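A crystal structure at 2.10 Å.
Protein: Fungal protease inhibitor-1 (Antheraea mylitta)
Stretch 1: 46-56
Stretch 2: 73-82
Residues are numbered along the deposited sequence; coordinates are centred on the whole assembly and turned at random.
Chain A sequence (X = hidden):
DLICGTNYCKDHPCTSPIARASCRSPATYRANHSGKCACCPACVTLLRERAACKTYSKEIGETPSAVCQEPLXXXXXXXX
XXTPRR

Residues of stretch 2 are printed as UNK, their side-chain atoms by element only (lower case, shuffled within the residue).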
# COMPACT_ATOMS: atom_id res chain seq x y z
N LEU A 46 -2.95 9.67 -0.01
CA LEU A 46 -3.80 9.27 -1.14
C LEU A 46 -3.75 10.25 -2.30
O LEU A 46 -3.67 11.47 -2.12
CB LEU A 46 -5.25 9.00 -0.71
CG LEU A 46 -5.49 7.96 0.40
CD1 LEU A 46 -6.96 7.83 0.73
CD2 LEU A 46 -4.88 6.59 0.04
N LEU A 47 -3.78 9.67 -3.51
CA LEU A 47 -3.65 10.42 -4.75
C LEU A 47 -4.94 10.42 -5.55
O LEU A 47 -5.72 9.47 -5.51
CB LEU A 47 -2.50 9.87 -5.59
CG LEU A 47 -1.17 9.59 -4.88
CD1 LEU A 47 -0.36 8.66 -5.71
CD2 LEU A 47 -0.38 10.84 -4.59
N ARG A 48 -5.15 11.51 -6.28
CA ARG A 48 -6.33 11.71 -7.08
C ARG A 48 -6.19 11.10 -8.48
O ARG A 48 -5.09 10.80 -8.93
CB ARG A 48 -6.60 13.21 -7.23
CG ARG A 48 -6.73 14.01 -5.94
CD ARG A 48 -8.05 13.74 -5.30
NE ARG A 48 -8.44 14.81 -4.38
CZ ARG A 48 -9.14 15.89 -4.75
NH1 ARG A 48 -9.49 16.05 -6.03
NH2 ARG A 48 -9.48 16.79 -3.85
N GLU A 49 -7.33 10.96 -9.16
CA GLU A 49 -7.35 10.51 -10.55
C GLU A 49 -6.45 11.36 -11.45
O GLU A 49 -6.51 12.59 -11.41
CB GLU A 49 -8.78 10.52 -11.08
CG GLU A 49 -8.90 9.88 -12.44
CD GLU A 49 -10.34 9.75 -12.94
OE1 GLU A 49 -11.26 10.37 -12.35
OE2 GLU A 49 -10.53 9.03 -13.94
N ARG A 50 -5.64 10.66 -12.25
CA ARG A 50 -4.69 11.25 -13.22
C ARG A 50 -3.34 11.58 -12.62
O ARG A 50 -2.35 11.64 -13.35
CB ARG A 50 -5.24 12.50 -13.93
CG ARG A 50 -6.49 12.28 -14.75
CD ARG A 50 -6.40 11.05 -15.62
NE ARG A 50 -7.75 10.65 -16.03
CZ ARG A 50 -8.43 11.17 -17.06
NH1 ARG A 50 -7.87 12.12 -17.82
NH2 ARG A 50 -9.66 10.75 -17.33
N ALA A 51 -3.29 11.80 -11.31
CA ALA A 51 -2.03 12.13 -10.63
C ALA A 51 -1.04 10.99 -10.82
O ALA A 51 -1.43 9.85 -10.88
CB ALA A 51 -2.27 12.41 -9.16
N ALA A 52 0.24 11.33 -10.96
CA ALA A 52 1.30 10.35 -11.10
C ALA A 52 1.46 9.51 -9.84
O ALA A 52 1.30 10.01 -8.72
CB ALA A 52 2.62 11.04 -11.45
N CYS A 53 1.77 8.24 -10.03
CA CYS A 53 1.93 7.30 -8.92
C CYS A 53 3.03 6.30 -9.22
O CYS A 53 3.27 5.97 -10.39
CB CYS A 53 0.63 6.54 -8.69
SG CYS A 53 -0.02 5.83 -10.22
N LYS A 54 3.67 5.80 -8.16
CA LYS A 54 4.63 4.70 -8.28
C LYS A 54 3.92 3.38 -8.10
O LYS A 54 3.01 3.25 -7.29
CB LYS A 54 5.74 4.83 -7.23
CG LYS A 54 6.39 6.21 -7.13
CD LYS A 54 7.04 6.41 -5.74
CE LYS A 54 8.21 5.45 -5.54
NZ LYS A 54 9.13 5.81 -4.40
N THR A 55 4.35 2.38 -8.87
CA THR A 55 3.71 1.06 -8.86
C THR A 55 3.64 0.45 -7.43
O THR A 55 4.61 0.48 -6.65
CB THR A 55 4.41 0.08 -9.85
OG1 THR A 55 5.78 -0.06 -9.48
CG2 THR A 55 4.36 0.59 -11.25
N TYR A 56 2.47 -0.06 -7.09
CA TYR A 56 2.27 -0.72 -5.81
C TYR A 56 1.98 -2.18 -6.06
O TYR A 56 0.98 -2.52 -6.71
CB TYR A 56 1.11 -0.09 -5.03
CG TYR A 56 0.92 -0.72 -3.66
CD1 TYR A 56 1.61 -0.25 -2.56
CD2 TYR A 56 0.06 -1.81 -3.49
CE1 TYR A 56 1.45 -0.83 -1.30
CE2 TYR A 56 -0.09 -2.42 -2.23
CZ TYR A 56 0.60 -1.90 -1.15
OH TYR A 56 0.45 -2.46 0.09
N UNK A 73 -6.67 2.80 -9.55
CA UNK A 73 -5.47 1.96 -9.60
C UNK A 73 -4.34 2.67 -10.33
O UNK A 73 -4.57 3.41 -11.27
c UNK A 73 -7.81 -1.24 -7.27
c UNK A 73 -5.76 0.58 -10.23
n UNK A 73 -9.24 -1.11 -7.71
c UNK A 73 -6.79 -0.30 -7.99
c UNK A 73 -6.88 -0.29 -9.54
N UNK A 74 -3.11 2.45 -9.87
CA UNK A 74 -1.94 2.98 -10.53
C UNK A 74 -1.58 2.17 -11.78
O UNK A 74 -0.90 1.15 -11.69
c UNK A 74 -0.74 3.00 -9.58
s UNK A 74 0.64 3.89 -10.24
N UNK A 75 -2.05 2.65 -12.92
CA UNK A 75 -1.78 2.01 -14.20
C UNK A 75 -1.05 2.98 -15.10
O UNK A 75 -1.46 4.13 -15.25
c UNK A 75 -3.01 -0.85 -14.14
c UNK A 75 -3.87 0.41 -14.24
c UNK A 75 -3.08 1.56 -14.88
c UNK A 75 -5.13 0.14 -15.03
N UNK A 76 0.02 2.49 -15.72
CA UNK A 76 0.84 3.30 -16.62
C UNK A 76 1.44 4.53 -15.91
O UNK A 76 1.77 5.54 -16.53
c UNK A 76 0.06 3.68 -17.90
c UNK A 76 -0.48 2.44 -18.67
n UNK A 76 0.06 1.27 -18.38
o UNK A 76 -1.37 2.56 -19.51
N UNK A 77 1.56 4.42 -14.59
CA UNK A 77 2.19 5.47 -13.75
C UNK A 77 1.25 6.61 -13.41
O UNK A 77 1.69 7.66 -12.98
N UNK A 78 -0.05 6.38 -13.58
CA UNK A 78 -1.09 7.37 -13.40
C UNK A 78 -2.24 6.72 -12.61
O UNK A 78 -2.61 5.58 -12.87
c UNK A 78 -0.61 8.95 -15.35
c UNK A 78 -2.96 8.36 -14.84
c UNK A 78 -1.54 7.87 -14.82
N UNK A 79 -2.79 7.43 -11.62
CA UNK A 79 -4.02 6.95 -10.95
C UNK A 79 -5.22 6.92 -11.90
O UNK A 79 -5.74 7.96 -12.31
s UNK A 79 -3.08 7.58 -8.40
c UNK A 79 -4.32 7.76 -9.70
N UNK A 80 -5.65 5.71 -12.23
CA UNK A 80 -6.61 5.46 -13.30
C UNK A 80 -7.94 4.91 -12.80
O UNK A 80 -7.98 3.99 -11.98
c UNK A 80 -6.93 4.24 -15.49
c UNK A 80 -6.02 4.45 -14.29
o UNK A 80 -4.75 4.90 -14.73
N UNK A 81 -9.04 5.49 -13.28
CA UNK A 81 -10.36 4.92 -13.05
C UNK A 81 -10.48 3.60 -13.82
O UNK A 81 -10.51 3.58 -15.06
c UNK A 81 -12.87 5.42 -13.00
n UNK A 81 -14.80 8.79 -13.13
c UNK A 81 -13.85 7.75 -12.63
c UNK A 81 -13.95 6.42 -13.40
c UNK A 81 -11.48 5.89 -13.45
N UNK A 82 -10.49 2.50 -13.08
CA UNK A 82 -10.76 1.19 -13.64
C UNK A 82 -12.17 0.82 -13.25
O UNK A 82 -12.53 0.83 -12.07
c UNK A 82 -9.78 0.11 -13.11
c UNK A 82 -8.41 0.28 -13.72
c UNK A 82 -10.32 -1.29 -13.38
O HOH W 1 1.10 -0.37 -9.38

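Position 73 carries four carbons in a row ending in a nitrogen. The CA-to-CB bond points away from stretch 1, and the side chain does not touch it. This is Lys73.

Position 74 has one carbon and then one sulfur. The sulfur lies 2.0 Å from Cys53 SG, a covalent distance. Such a bond requires a cysteine, so this is Cys74. The disulfide between Cys53 and Cys74 has a chi3 of 96°.

Position 75 has four carbons, forked at the second. The CA-to-CB bond points away from stretch 1. This is Leu75.

Position 76 has two carbons, the second carrying one oxygen and one nitrogen. That is a short amide, and it makes no contact with stretch 1. This is Asn76.

Position 77 has no side-chain atoms. Its phi is 81°, a value that favours glycine. Its backbone O accepts a hydrogen bond from Cys53 N at 3.0 Å. This is Gly77, inside the type I' turn from Leu75 to position 78.

Position 78 has one carbon carrying two more. One of these three carbons lies 3.7 Å from Arg50 O. Branching at CB with no further atoms gives Val78.

Position 79 has one carbon and one sulfur, and its CA-to-CB bond points toward stretch 1. The sulfur is 3.7 Å from Leu47 CB and 3.9 Å from Cys53 CB. It is bonded covalently elsewhere in the structure. This is Cys79.

Position 80 has one carbon carrying one oxygen and one carbon. The CA-to-CB bond points away from stretch 1. The oxygen donates a hydrogen bond to Val78 O at 2.9 Å. This is Thr80.

Position 81 has four carbons in a row ending in nitrogen. Its CB is 3.3 Å from Glu49 OE2. The nitrogen forms a long salt bridge, 4.0 Å from Glu49 OE1. This is Lys81.

Position 82 has one carbon carrying two more and is out of reach of stretch 1. This is Val82.

The contact rests on backbone pairing and a covalent link. Cys79 is held at both polar backbone atoms: its O accepts from Arg50 N at 2.7 Å, and its N donates to Ala51 O at 2.9 Å. The Cys53 N to Gly77 O and Cys79 N to Ala51 O hydrogen bonds flank a single bridge between Ala52 and Val78. Arg50 and Ala51 both belong to the type II turn from Arg48 to Ala51. Water 1 accepts from Tyr56 N at 2.7 Å and donates weakly to Cys74 O at 3.4 Å.

Stretch 2 73-82: KCLNGVCTKV
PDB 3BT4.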